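Local coordinates for protein putative solute-binding component of ABC transporter (Clostridium phytofermentans, PDB 4YS6) that holds beta-D-glucopyranose in the cleft between its two lobes and probably serves as the sugar-capturing, solute-binding component of a bacterial ABC transporter, at residues V41-P44 / R50-Q53; Q72-D77 / A99-D104; N52-N57 / R295-Q300; K60-A65 / K303-I308; S119-D124 / S299-M304. All coordinates share one frame; numbering follows the deposited sequence. Where two conformers were deposited one is given.

All five contacts lie in the lobe built round the mixed sheet that contains strand 38-43. Contacts 1, 3 and 5 are buried; contacts 2 and 4 are partly buried. Helix 50-64 serves contacts 1, 3 and 4, and helix 294-309 serves 3, 4 and 5, so that contacts 3 and 4 are successive levels of one helix pair. Chemistry follows position: contacts 1 and 5 pack apolar and aromatic groups beside polar side chains that hold the sugar, contact 3 mixes amide, carboxylate and methyl groups, contact 4 is sparse packing near the ends of its helices, and contact 2 props a sodium-binding turn against an isoleucine.

Contact 1: V41-P44 / R50-Q53; sequences VAMP and RWNQ. With NA (sodium ion), chain I; BGC (beta-D-glucopyranose), chain D.
CG of Pro44 stands over one face of the Trp51 indole, 3.6 Å from the centroid of the five-membered ring and 6° off its normal, a CH-pi contact. The proline meets the indole at about a right angle, so a corner of its ring does the touching. SE of selenomethionine Met43 approaches obliquely, 3.9 Å from CE3 of Trp51, in a Met-aromatic contact to which its chain bends at chi2 and chi3. On the opposite face of the indole lies CG of Arg50, and CH2 of Trp51 in turn sits 3.8 Å above the centre of the Arg50 guanidinium. Both residues reach the sugar: NE1 of Trp51 donates a somewhat bent bond of 3.0 Å to O6 of the glucose, while NH1 of Arg50 donates at 2.9 Å and 159° to O3, which lies at the guanidinium edge. Strand 38-43 and helix 50-64 open a beta-alpha-beta unit, and the loop between them brings the N-terminal part of the helix to the sugar cleft of this periplasmic binding protein fold. Farther out, salt bridges from Arg50 NE to Asp54 and from Arg50 NH1 to Asp124 would fix the rotation of its guanidinium. Trp51 O accepts a bond from Tyr73 OH. One residue on, the carbonyl O of Asn52 binds a sodium ion at 2.9 Å, and a water on that ion also donates to Asn52 OD1.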
# COMPACT_ATOMS: atom_id res chain seq x y z
N VAL A 41 12.21 14.28 -4.63
CA VAL A 41 11.40 13.08 -4.53
C VAL A 41 11.73 12.41 -3.22
O VAL A 41 12.88 11.99 -3.01
CB VAL A 41 11.66 12.10 -5.70
CG1 VAL A 41 10.73 10.88 -5.59
CG2 VAL A 41 11.47 12.80 -7.05
N ALA A 42 10.74 12.37 -2.33
CA ALA A 42 10.94 11.85 -0.99
C ALA A 42 10.19 10.53 -0.81
O ALA A 42 8.96 10.50 -0.86
CB ALA A 42 10.48 12.86 0.05
N MSE A 43 10.94 9.45 -0.58
CA MSE A 43 10.36 8.11 -0.43
C MSE A 43 10.51 7.65 1.02
O MSE A 43 11.42 8.10 1.72
CB MSE A 43 11.04 7.11 -1.38
CG MSE A 43 10.86 7.43 -2.87
SE MSE A 43 9.07 6.93 -3.39
CE MSE A 43 8.52 8.56 -4.29
N PRO A 44 9.61 6.77 1.49
CA PRO A 44 9.62 6.46 2.93
C PRO A 44 10.75 5.56 3.41
O PRO A 44 11.35 5.87 4.43
CB PRO A 44 8.26 5.77 3.16
CG PRO A 44 7.86 5.26 1.81
CD PRO A 44 8.41 6.25 0.83
N ARG A 50 8.38 -1.94 -2.66
CA ARG A 50 7.90 -1.19 -3.81
C ARG A 50 8.58 0.18 -3.96
O ARG A 50 8.81 0.63 -5.10
CB ARG A 50 6.37 -1.00 -3.77
CG ARG A 50 5.83 -0.18 -2.65
CD ARG A 50 4.41 0.27 -2.93
NE ARG A 50 4.36 1.31 -3.96
CZ ARG A 50 3.25 1.98 -4.27
NH1 ARG A 50 2.09 1.67 -3.71
NH2 ARG A 50 3.27 2.95 -5.18
N TRP A 51 8.94 0.81 -2.86
CA TRP A 51 9.43 2.20 -2.91
C TRP A 51 10.77 2.29 -3.59
O TRP A 51 11.13 3.34 -4.11
CB TRP A 51 9.49 2.82 -1.50
CG TRP A 51 8.20 2.64 -0.80
CD1 TRP A 51 7.95 1.77 0.22
CD2 TRP A 51 6.94 3.27 -1.10
NE1 TRP A 51 6.63 1.82 0.58
CE2 TRP A 51 5.98 2.71 -0.23
CE3 TRP A 51 6.53 4.24 -2.02
CZ2 TRP A 51 4.65 3.11 -0.23
CZ3 TRP A 51 5.19 4.61 -2.03
CH2 TRP A 51 4.27 4.06 -1.15
N ASN A 52 11.49 1.17 -3.65
CA ASN A 52 12.71 1.09 -4.46
C ASN A 52 12.38 1.31 -5.94
O ASN A 52 13.06 2.05 -6.65
CB ASN A 52 13.40 -0.24 -4.26
CG ASN A 52 13.95 -0.39 -2.85
OD1 ASN A 52 15.02 0.12 -2.53
ND2 ASN A 52 13.23 -1.08 -2.01
N GLN A 53 11.30 0.67 -6.38
CA GLN A 53 10.85 0.80 -7.75
C GLN A 53 10.19 2.16 -7.98
O GLN A 53 10.44 2.79 -9.00
CB GLN A 53 9.89 -0.32 -8.12
CG GLN A 53 10.57 -1.66 -8.43
CD GLN A 53 10.96 -2.40 -7.19
OE1 GLN A 53 10.10 -2.83 -6.43
NE2 GLN A 53 12.27 -2.55 -6.96
NA NA I . 15.94 1.63 -6.70
C2 BGC D . 1.00 1.35 -0.27
C3 BGC D . 1.14 -0.13 -0.40
C4 BGC D . 2.29 -0.66 0.35
C5 BGC D . 2.31 -0.20 1.77
C6 BGC D . 3.59 -0.54 2.52
C1 BGC D . 0.86 1.73 1.22
O1 BGC D . 0.76 3.00 1.40
O2 BGC D . -0.15 1.79 -0.97
O3 BGC D . 1.26 -0.42 -1.84
O4 BGC D . 2.27 -2.11 0.40
O5 BGC D . 2.17 1.25 1.78
O6 BGC D . 4.74 -0.22 1.76
O HOH W 1 16.70 1.68 -4.42
O HOH W 2 16.22 -0.71 -7.11
O HOH W 3 15.99 3.98 -5.98

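Contact 2: Q72-D77 / A99-D104; sequences QYASND and ASIEGD. With NA (sodium ion), chain G.
Ile101 points its side chain at the turn that follows strand 68-73, and its two branches divide the work. CD1, at the end of the longer branch, presses on the backbone between Asn76 and Asp77, 3.5 Å from Asn76 C and equally 3.5 Å from Asp77 N, and also meets the methyl of Ala74, with CB 3.9 Å away. The shorter branch faces the Asn76 amide, CG2 of Ile101 lying 3.9 Å from OD1 of Asn76. With CG1 anti to the carbonyl carbon (chi1 -62°) and the chain extended beyond it, Ile101 reaches the turn backbone with its CD1, whereas the Asn76 side chain slants across it with a chi1 of -108°, well away from a staggered value. The surface offered to the isoleucine is thus partly backbone. Ser75 and Asn76 both have positive phi, the mark of a type I' turn from Ala74 to Asp77, closed by a bond of 3.0 Å from Asp77 N to Ala74 O. On its outer side the turn holds a sodium ion, bound by the carbonyl O of Ser75 at 2.4 Å, by Asp77 OD1 at 2.5 Å and by three waters. One of these waters also donates to Asp77 OD2, and the carboxylate, although at the N-cap position of helix 78-90, makes no capping bond. Gln81 of that helix clasps the other segment through Ala99 O and Ile101 N. The arrangement belongs to the cleft-facing rim of a Rossmann-like lobe, where loops leaving the C-terminal ends of parallel strands pack together.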
# COMPACT_ATOMS: atom_id res chain seq x y z
N GLN A 72 15.53 10.95 -2.18
CA GLN A 72 16.00 10.52 -0.87
C GLN A 72 15.00 9.58 -0.23
O GLN A 72 13.78 9.71 -0.43
CB GLN A 72 16.26 11.72 0.04
CG GLN A 72 17.36 12.63 -0.48
CD GLN A 72 17.72 13.73 0.49
OE1 GLN A 72 18.11 13.45 1.62
NE2 GLN A 72 17.58 14.98 0.06
N TYR A 73 15.55 8.62 0.52
CA TYR A 73 14.79 7.64 1.28
C TYR A 73 15.01 7.86 2.77
O TYR A 73 16.14 8.11 3.19
CB TYR A 73 15.20 6.21 0.94
CG TYR A 73 14.81 5.76 -0.44
CD1 TYR A 73 15.57 6.11 -1.53
CD2 TYR A 73 13.68 4.99 -0.63
CE1 TYR A 73 15.22 5.69 -2.81
CE2 TYR A 73 13.31 4.57 -1.89
CZ TYR A 73 14.07 4.94 -2.98
OH TYR A 73 13.73 4.53 -4.24
N ALA A 74 13.96 7.69 3.56
CA ALA A 74 14.00 8.11 4.97
C ALA A 74 14.05 7.00 6.04
O ALA A 74 13.94 7.28 7.22
CB ALA A 74 12.81 9.00 5.24
N SER A 75 14.24 5.75 5.61
CA SER A 75 14.32 4.62 6.55
C SER A 75 13.12 4.54 7.48
O SER A 75 13.22 4.07 8.61
CB SER A 75 15.60 4.69 7.37
OG SER A 75 15.88 3.43 7.94
N ASN A 76 11.96 4.97 6.99
CA ASN A 76 10.72 4.97 7.79
C ASN A 76 10.83 5.76 9.09
O ASN A 76 10.08 5.53 10.06
CB ASN A 76 10.27 3.52 8.07
CG ASN A 76 9.04 3.12 7.28
OD1 ASN A 76 8.63 3.81 6.35
ND2 ASN A 76 8.46 1.98 7.63
N ASP A 77 11.74 6.72 9.12
CA ASP A 77 11.91 7.62 10.26
C ASP A 77 11.35 9.00 9.91
O ASP A 77 11.86 9.67 9.02
CB ASP A 77 13.40 7.70 10.63
CG ASP A 77 13.90 6.43 11.30
OD1 ASP A 77 13.07 5.66 11.80
OD2 ASP A 77 15.14 6.21 11.33
N ALA A 99 6.16 10.82 -0.84
CA ALA A 99 5.50 9.63 -0.34
C ALA A 99 5.75 9.58 1.17
O ALA A 99 6.81 9.16 1.63
CB ALA A 99 6.03 8.39 -1.02
N SER A 100 4.78 10.07 1.94
CA SER A 100 4.97 10.33 3.36
C SER A 100 4.94 9.06 4.19
O SER A 100 4.23 8.10 3.87
CB SER A 100 3.89 11.30 3.85
OG SER A 100 2.62 10.74 3.71
N ILE A 101 5.72 9.05 5.27
CA ILE A 101 5.68 7.95 6.22
C ILE A 101 4.41 8.05 7.03
O ILE A 101 3.62 7.11 7.10
CB ILE A 101 6.90 7.96 7.13
CG1 ILE A 101 8.18 7.77 6.30
CG2 ILE A 101 6.83 6.83 8.15
CD1 ILE A 101 9.41 8.16 7.02
N GLU A 102 4.22 9.23 7.64
CA GLU A 102 3.04 9.53 8.43
C GLU A 102 2.33 10.71 7.79
O GLU A 102 2.89 11.79 7.67
CB GLU A 102 3.42 9.85 9.88
CG GLU A 102 3.83 8.63 10.67
CD GLU A 102 4.09 8.95 12.14
OE1 GLU A 102 3.78 10.08 12.58
OE2 GLU A 102 4.60 8.06 12.85
N GLY A 103 1.08 10.50 7.39
CA GLY A 103 0.35 11.50 6.62
C GLY A 103 0.19 12.87 7.26
O GLY A 103 0.14 13.87 6.55
N ASP A 104 0.11 12.92 8.58
CA ASP A 104 -0.08 14.22 9.26
C ASP A 104 1.20 14.83 9.88
O ASP A 104 1.12 15.79 10.64
CB ASP A 104 -1.16 14.08 10.34
CG ASP A 104 -0.83 13.04 11.39
OD1 ASP A 104 0.15 12.29 11.22
OD2 ASP A 104 -1.59 12.95 12.38
NA NA G . 13.17 3.37 10.90
O HOH W 4 14.37 1.95 9.43
O HOH W 5 11.27 3.09 11.87
O HOH W 6 15.68 3.66 11.09

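Contact 3: N52-N57 / R295-Q300; sequences NQDGSN and RTLASQ. With NA (sodium ion), chain I.
Asn57 and Ala298 meet where two helices of one layer, 50-64 and 294-309, pack side by side against the same face of the sheet in an alpha/beta lobe of the periplasmic binding protein type. The local axes approach to 8.9 Å and cross at -40°, running in broadly the same direction. CB of Asn57 touches CB of Ala298 at 3.9 Å, the small methyl admitting the neighbouring helix closely. The Asn57 amide, set beside its own backbone N (chi1 -70°), slants over the aliphatic part of Arg295, ND2 lying 3.4 Å from CG of Arg295; the amide and guanidinium planes differ by 35°. The guanidinium of Arg295 turns instead to a salt bridge with Asp293 and a bond to Ser351 O. Deeper in, OD1 of Asp54 grazes CD2 of Leu297 at 4.2 Å. That oxygen accepts from Tyr123 OH, and with Arg50 beside OD2 the negative charge of this buried carboxylate is probably balanced. One turn farther, Gln61 NE2 donates to the backbone O of Arg295. On the side of helix 50-64 away from the partner helix, the metal-binding carbonyl O of Asn52 also takes the helical bond from Ser56 N at 3.1 Å, and Ser56 OG grips the same sodium ion at 2.3 Å.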
# COMPACT_ATOMS: atom_id res chain seq x y z
N ASN A 52 11.49 1.17 -3.65
CA ASN A 52 12.71 1.09 -4.46
C ASN A 52 12.38 1.31 -5.94
O ASN A 52 13.06 2.05 -6.65
CB ASN A 52 13.40 -0.24 -4.26
CG ASN A 52 13.95 -0.39 -2.85
OD1 ASN A 52 15.02 0.12 -2.53
ND2 ASN A 52 13.23 -1.08 -2.01
N GLN A 53 11.30 0.67 -6.38
CA GLN A 53 10.85 0.80 -7.75
C GLN A 53 10.19 2.16 -7.98
O GLN A 53 10.44 2.79 -9.00
CB GLN A 53 9.89 -0.32 -8.12
CG GLN A 53 10.57 -1.66 -8.43
CD GLN A 53 10.96 -2.40 -7.19
OE1 GLN A 53 10.10 -2.83 -6.43
NE2 GLN A 53 12.27 -2.55 -6.96
N ASP A 54 9.37 2.61 -7.04
CA ASP A 54 8.76 3.93 -7.17
C ASP A 54 9.83 5.01 -7.37
O ASP A 54 9.73 5.83 -8.27
CB ASP A 54 7.93 4.27 -5.93
CG ASP A 54 6.67 3.45 -5.80
OD1 ASP A 54 5.68 3.68 -6.56
OD2 ASP A 54 6.64 2.58 -4.91
N GLY A 55 10.85 4.99 -6.53
CA GLY A 55 11.88 6.01 -6.55
C GLY A 55 12.72 5.94 -7.81
O GLY A 55 13.00 6.96 -8.43
N SER A 56 13.11 4.73 -8.19
CA SER A 56 13.89 4.54 -9.40
C SER A 56 13.12 4.95 -10.63
O SER A 56 13.68 5.54 -11.54
CB SER A 56 14.33 3.09 -9.55
OG SER A 56 15.36 2.80 -8.62
N ASN A 57 11.84 4.60 -10.66
CA ASN A 57 11.02 4.95 -11.81
C ASN A 57 10.77 6.46 -11.87
O ASN A 57 10.83 7.05 -12.94
CB ASN A 57 9.71 4.16 -11.78
CG ASN A 57 9.91 2.68 -12.06
OD1 ASN A 57 10.78 2.30 -12.84
ND2 ASN A 57 9.09 1.85 -11.46
N ARG A 295 5.53 1.87 -12.48
CA ARG A 295 6.01 2.62 -13.63
C ARG A 295 4.90 3.53 -14.15
O ARG A 295 5.15 4.65 -14.62
CB ARG A 295 6.47 1.68 -14.73
CG ARG A 295 7.56 0.74 -14.33
CD ARG A 295 7.80 -0.25 -15.44
NE ARG A 295 6.64 -1.12 -15.60
CZ ARG A 295 6.60 -2.17 -16.41
NH1 ARG A 295 7.64 -2.46 -17.15
NH2 ARG A 295 5.51 -2.90 -16.48
N THR A 296 3.67 3.02 -14.08
CA THR A 296 2.50 3.75 -14.53
C THR A 296 2.20 4.91 -13.61
O THR A 296 1.88 6.02 -14.07
CB THR A 296 1.26 2.84 -14.57
OG1 THR A 296 1.54 1.75 -15.46
CG2 THR A 296 0.04 3.59 -15.07
N LEU A 297 2.27 4.65 -12.32
CA LEU A 297 2.07 5.72 -11.33
C LEU A 297 3.10 6.82 -11.55
O LEU A 297 2.75 8.00 -11.60
CB LEU A 297 2.15 5.16 -9.91
CG LEU A 297 1.95 6.17 -8.78
CD1 LEU A 297 0.65 6.91 -8.95
CD2 LEU A 297 1.96 5.43 -7.43
N ALA A 298 4.37 6.44 -11.70
CA ALA A 298 5.43 7.41 -11.93
C ALA A 298 5.17 8.21 -13.20
O ALA A 298 5.36 9.43 -13.22
CB ALA A 298 6.79 6.75 -12.00
N SER A 299 4.69 7.54 -14.25
CA SER A 299 4.38 8.22 -15.50
C SER A 299 3.31 9.29 -15.30
O SER A 299 3.42 10.40 -15.84
CB SER A 299 3.92 7.21 -16.56
OG SER A 299 3.59 7.90 -17.75
N GLN A 300 2.30 8.98 -14.51
CA GLN A 300 1.21 9.91 -14.27
C GLN A 300 1.72 11.10 -13.46
O GLN A 300 1.36 12.25 -13.73
CB GLN A 300 0.05 9.23 -13.55
CG GLN A 300 -0.70 8.27 -14.42
CD GLN A 300 -1.20 8.93 -15.70
OE1 GLN A 300 -0.78 8.59 -16.80
NE2 GLN A 300 -2.08 9.90 -15.54
NA NA I . 15.94 1.63 -6.70
O HOH W 1 16.70 1.68 -4.42
O HOH W 2 16.22 -0.71 -7.11
O HOH W 3 15.99 3.98 -5.98

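Contact 4: K60-A65 / K303-I308; sequences KQLKDA and KMVDAI. With NA (sodium ion), chain E.
Leu62 and Val305 face each other on two neighbouring helices, their CA atoms 8.6 Å apart, and the CA atoms of Ala65 and Asp306 come to 8.0 Å near the C-terminal end of helix 50-64. The touching is sparse. CD2 of Leu62 meets CG1 of Val305 at 4.1 Å, the two side chains crossing at about a right angle; this valine branch lies anti to its own nitrogen (chi1 173°), which turns it to the leucine. CB of Ala65 rests 4.2 Å from OD1 of Asp306. This is the far end of the helix pair 50-64 and 294-309, which lies over one face of the sheet in the alpha/beta lobe, and both apolar residues also look down onto it: Leu62 touches Val69, and Val305 touches Ile121. Tyr67, in the loop after helix 50-64, packs on Leu62 and Val305, and its hydroxyl hydrogen-bonds to Asp306 OD1. The same oxygen forms a salt bridge with Lys310, whose amine also bonds to Ala65 O, so one lysine ties the two segments at their polar rim. On the exposed flank, Lys60 NZ and Asp64 OD2 make a salt bridge of 3.1 Å one helical turn apart. Beyond Asp306, the carbonyl O of Ala307 binds a sodium ion at 2.4 Å, with a water at 2.3 Å and Gly312 O as further ligands.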
# COMPACT_ATOMS: atom_id res chain seq x y z
N LYS A 60 14.12 8.02 -13.10
CA LYS A 60 14.34 7.76 -14.52
C LYS A 60 13.44 8.61 -15.39
O LYS A 60 13.90 9.21 -16.35
CB LYS A 60 14.11 6.28 -14.84
CG LYS A 60 14.17 5.98 -16.34
CD LYS A 60 13.83 4.53 -16.63
CE LYS A 60 13.98 4.22 -18.12
NZ LYS A 60 13.01 4.99 -18.96
N GLN A 61 12.15 8.64 -15.06
CA GLN A 61 11.17 9.30 -15.92
C GLN A 61 11.29 10.82 -15.80
O GLN A 61 11.13 11.51 -16.79
CB GLN A 61 9.77 8.82 -15.59
CG GLN A 61 9.61 7.34 -15.91
CD GLN A 61 8.19 6.87 -15.79
OE1 GLN A 61 7.25 7.56 -16.19
NE2 GLN A 61 8.01 5.66 -15.26
N LEU A 62 11.61 11.33 -14.61
CA LEU A 62 11.89 12.78 -14.51
C LEU A 62 13.10 13.19 -15.33
O LEU A 62 13.09 14.21 -16.01
CB LEU A 62 12.11 13.17 -13.05
CG LEU A 62 10.83 13.25 -12.24
CD1 LEU A 62 11.16 13.38 -10.78
CD2 LEU A 62 9.93 14.43 -12.68
N LYS A 63 14.18 12.40 -15.27
CA LYS A 63 15.37 12.76 -16.03
C LYS A 63 15.10 12.69 -17.53
O LYS A 63 15.56 13.56 -18.29
CB LYS A 63 16.54 11.86 -15.64
CG LYS A 63 17.01 12.14 -14.23
CD LYS A 63 18.23 11.32 -13.86
CE LYS A 63 18.72 11.71 -12.48
NZ LYS A 63 19.83 10.84 -12.00
N ASP A 64 14.32 11.70 -17.95
CA ASP A 64 13.92 11.60 -19.36
C ASP A 64 13.11 12.81 -19.81
O ASP A 64 13.17 13.19 -20.98
CB ASP A 64 13.09 10.33 -19.60
CG ASP A 64 13.95 9.12 -19.93
OD1 ASP A 64 14.96 9.27 -20.65
OD2 ASP A 64 13.60 8.01 -19.47
N ALA A 65 12.34 13.38 -18.89
CA ALA A 65 11.50 14.54 -19.17
C ALA A 65 12.27 15.85 -19.03
O ALA A 65 11.72 16.93 -19.25
CB ALA A 65 10.29 14.54 -18.24
N LYS A 303 3.60 13.45 -15.68
CA LYS A 303 2.64 14.29 -16.43
C LYS A 303 2.16 15.48 -15.59
O LYS A 303 1.96 16.60 -16.12
CB LYS A 303 1.43 13.47 -16.88
CG LYS A 303 1.77 12.46 -17.95
CD LYS A 303 0.54 11.67 -18.30
CE LYS A 303 0.87 10.48 -19.18
NZ LYS A 303 -0.36 9.67 -19.40
N MSE A 304 1.93 15.25 -14.30
CA MSE A 304 1.54 16.33 -13.38
C MSE A 304 2.67 17.35 -13.22
O MSE A 304 2.44 18.55 -13.24
CB MSE A 304 1.12 15.79 -12.00
CG MSE A 304 -0.06 14.90 -12.07
SE MSE A 304 -0.30 14.27 -10.21
CE MSE A 304 -2.13 13.68 -10.35
N VAL A 305 3.90 16.87 -13.07
CA VAL A 305 5.06 17.75 -12.94
C VAL A 305 5.21 18.62 -14.19
O VAL A 305 5.41 19.85 -14.11
CB VAL A 305 6.32 16.92 -12.70
CG1 VAL A 305 7.55 17.81 -12.73
CG2 VAL A 305 6.20 16.20 -11.38
N ASP A 306 5.09 17.99 -15.35
CA ASP A 306 5.15 18.73 -16.60
C ASP A 306 4.04 19.80 -16.69
O ASP A 306 4.28 20.92 -17.15
CB ASP A 306 5.00 17.80 -17.80
CG ASP A 306 6.30 17.11 -18.20
OD1 ASP A 306 7.39 17.53 -17.77
OD2 ASP A 306 6.20 16.15 -18.98
N ALA A 307 2.84 19.44 -16.28
CA ALA A 307 1.72 20.36 -16.36
C ALA A 307 2.00 21.57 -15.49
O ALA A 307 1.77 22.72 -15.90
CB ALA A 307 0.44 19.67 -15.92
N ILE A 308 2.54 21.32 -14.30
CA ILE A 308 2.83 22.38 -13.34
C ILE A 308 4.02 23.24 -13.77
O ILE A 308 3.98 24.47 -13.70
CB ILE A 308 3.09 21.78 -11.95
CG1 ILE A 308 1.81 21.14 -11.39
CG2 ILE A 308 3.63 22.82 -11.00
CD1 ILE A 308 2.05 20.18 -10.27
NA NA E . -0.31 23.76 -15.41
O HOH W 7 -1.15 22.63 -13.57

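Contact 5: S119-D124 / S299-M304; sequences SVIAYD and SQVVKM. With BGC (beta-D-glucopyranose), chain D.
The Tyr123 ring receives CG2 of Val301 obliquely, with CD2 of Tyr123 at 3.8 Å and CE2 at 3.9 Å from that methyl. Valine and ring meet at about a right angle. CG of the tyrosine lies anti to its nitrogen (chi1 -174°), which sends the ring from the sheet down into the helix layer toward Asp54, where Leu297 and Met58 also touch it. Two residues earlier on the strand, Ile121 points at the helix: its CD1 touches CB of selenomethionine Met304 at 3.8 Å and more loosely CG1 of Val301 at 4.3 Å. CG2 of Ile121 meets SE of Met304 at 4.0 Å, the extended selenomethionine chain slanting past the isoleucine. The flat carboxylate of Asp124, just past the strand, turns to the sugar instead: O2 of the glucose donates to OD2 of Asp124 at 2.8 Å. The backbone O of Asp124 is met by the side chains of Thr138, Tyr136 and Asn178, which would hold this pocket residue in position. On another flank of the helix, where Gln300 packs on strand 331-339, Lys303 NZ donates to Gln300 OE1 at 2.8 Å, tilted 18° from the carbonyl plane. Strand 119-123 lies between strands 95-98 and 135-139, and helix 294-309 runs nearly antiparallel over it, at 168° between the local directions. Val301 and Met304 reach on to Ala137 and Tyr135 of strand 135-139, while helix 50-64 flanks the contact through Met58.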
# COMPACT_ATOMS: atom_id res chain seq x y z
N SER A 119 5.06 23.67 -5.45
CA SER A 119 3.95 22.72 -5.50
C SER A 119 4.31 21.39 -4.87
O SER A 119 5.46 20.97 -4.92
CB SER A 119 3.51 22.50 -6.94
OG SER A 119 2.99 23.72 -7.45
N VAL A 120 3.30 20.73 -4.29
CA VAL A 120 3.47 19.45 -3.62
C VAL A 120 2.54 18.41 -4.20
O VAL A 120 1.31 18.58 -4.21
CB VAL A 120 3.20 19.58 -2.10
CG1 VAL A 120 3.20 18.22 -1.43
CG2 VAL A 120 4.25 20.50 -1.47
N ILE A 121 3.12 17.32 -4.66
CA ILE A 121 2.34 16.18 -5.12
C ILE A 121 2.48 15.09 -4.07
O ILE A 121 3.58 14.67 -3.73
CB ILE A 121 2.82 15.67 -6.52
CG1 ILE A 121 2.65 16.77 -7.57
CG2 ILE A 121 2.04 14.45 -6.93
CD1 ILE A 121 3.26 16.44 -8.90
N ALA A 122 1.35 14.66 -3.53
CA ALA A 122 1.31 13.50 -2.63
C ALA A 122 1.40 12.26 -3.49
O ALA A 122 0.55 12.05 -4.37
CB ALA A 122 0.07 13.48 -1.82
N TYR A 123 2.41 11.44 -3.24
CA TYR A 123 2.70 10.26 -4.01
C TYR A 123 2.22 9.03 -3.24
O TYR A 123 2.75 8.73 -2.18
CB TYR A 123 4.21 10.13 -4.28
CG TYR A 123 4.57 8.99 -5.21
CD1 TYR A 123 4.68 7.69 -4.74
CD2 TYR A 123 4.80 9.23 -6.55
CE1 TYR A 123 4.99 6.65 -5.60
CE2 TYR A 123 5.10 8.21 -7.42
CZ TYR A 123 5.20 6.93 -6.96
OH TYR A 123 5.51 5.93 -7.84
N ASP A 124 1.22 8.36 -3.82
CA ASP A 124 0.62 7.11 -3.35
C ASP A 124 -0.18 7.22 -2.06
O ASP A 124 -1.32 6.72 -2.01
CB ASP A 124 1.64 6.00 -3.19
CG ASP A 124 0.98 4.66 -3.06
OD1 ASP A 124 0.65 4.03 -4.10
OD2 ASP A 124 0.68 4.27 -1.91
N SER A 299 4.69 7.54 -14.25
CA SER A 299 4.38 8.22 -15.50
C SER A 299 3.31 9.29 -15.30
O SER A 299 3.42 10.40 -15.84
CB SER A 299 3.92 7.21 -16.56
OG SER A 299 3.59 7.90 -17.75
N GLN A 300 2.30 8.98 -14.51
CA GLN A 300 1.21 9.91 -14.27
C GLN A 300 1.72 11.10 -13.46
O GLN A 300 1.36 12.25 -13.73
CB GLN A 300 0.05 9.23 -13.55
CG GLN A 300 -0.70 8.27 -14.42
CD GLN A 300 -1.20 8.93 -15.70
OE1 GLN A 300 -0.78 8.59 -16.80
NE2 GLN A 300 -2.08 9.90 -15.54
N VAL A 301 2.59 10.82 -12.49
CA VAL A 301 3.16 11.92 -11.70
C VAL A 301 4.02 12.84 -12.56
O VAL A 301 3.93 14.09 -12.44
CB VAL A 301 3.95 11.37 -10.52
CG1 VAL A 301 4.77 12.48 -9.84
CG2 VAL A 301 2.98 10.75 -9.56
N VAL A 302 4.82 12.29 -13.47
CA VAL A 302 5.63 13.14 -14.33
C VAL A 302 4.74 13.98 -15.24
O VAL A 302 5.09 15.12 -15.52
CB VAL A 302 6.65 12.32 -15.14
CG1 VAL A 302 7.40 13.19 -16.15
CG2 VAL A 302 7.65 11.67 -14.17
N LYS A 303 3.60 13.45 -15.68
CA LYS A 303 2.64 14.29 -16.43
C LYS A 303 2.16 15.48 -15.59
O LYS A 303 1.96 16.60 -16.12
CB LYS A 303 1.43 13.47 -16.88
CG LYS A 303 1.77 12.46 -17.95
CD LYS A 303 0.54 11.67 -18.30
CE LYS A 303 0.87 10.48 -19.18
NZ LYS A 303 -0.36 9.67 -19.40
N MSE A 304 1.93 15.25 -14.30
CA MSE A 304 1.54 16.33 -13.38
C MSE A 304 2.67 17.35 -13.22
O MSE A 304 2.44 18.55 -13.24
CB MSE A 304 1.12 15.79 -12.00
CG MSE A 304 -0.06 14.90 -12.07
SE MSE A 304 -0.30 14.27 -10.21
CE MSE A 304 -2.13 13.68 -10.35
C2 BGC D . 1.00 1.35 -0.27
C3 BGC D . 1.14 -0.13 -0.40
C4 BGC D . 2.29 -0.66 0.35
C5 BGC D . 2.31 -0.20 1.77
C6 BGC D . 3.59 -0.54 2.52
C1 BGC D . 0.86 1.73 1.22
O1 BGC D . 0.76 3.00 1.40
O2 BGC D . -0.15 1.79 -0.97
O3 BGC D . 1.26 -0.42 -1.84
O4 BGC D . 2.27 -2.11 0.40
O5 BGC D . 2.17 1.25 1.78
O6 BGC D . 4.74 -0.22 1.76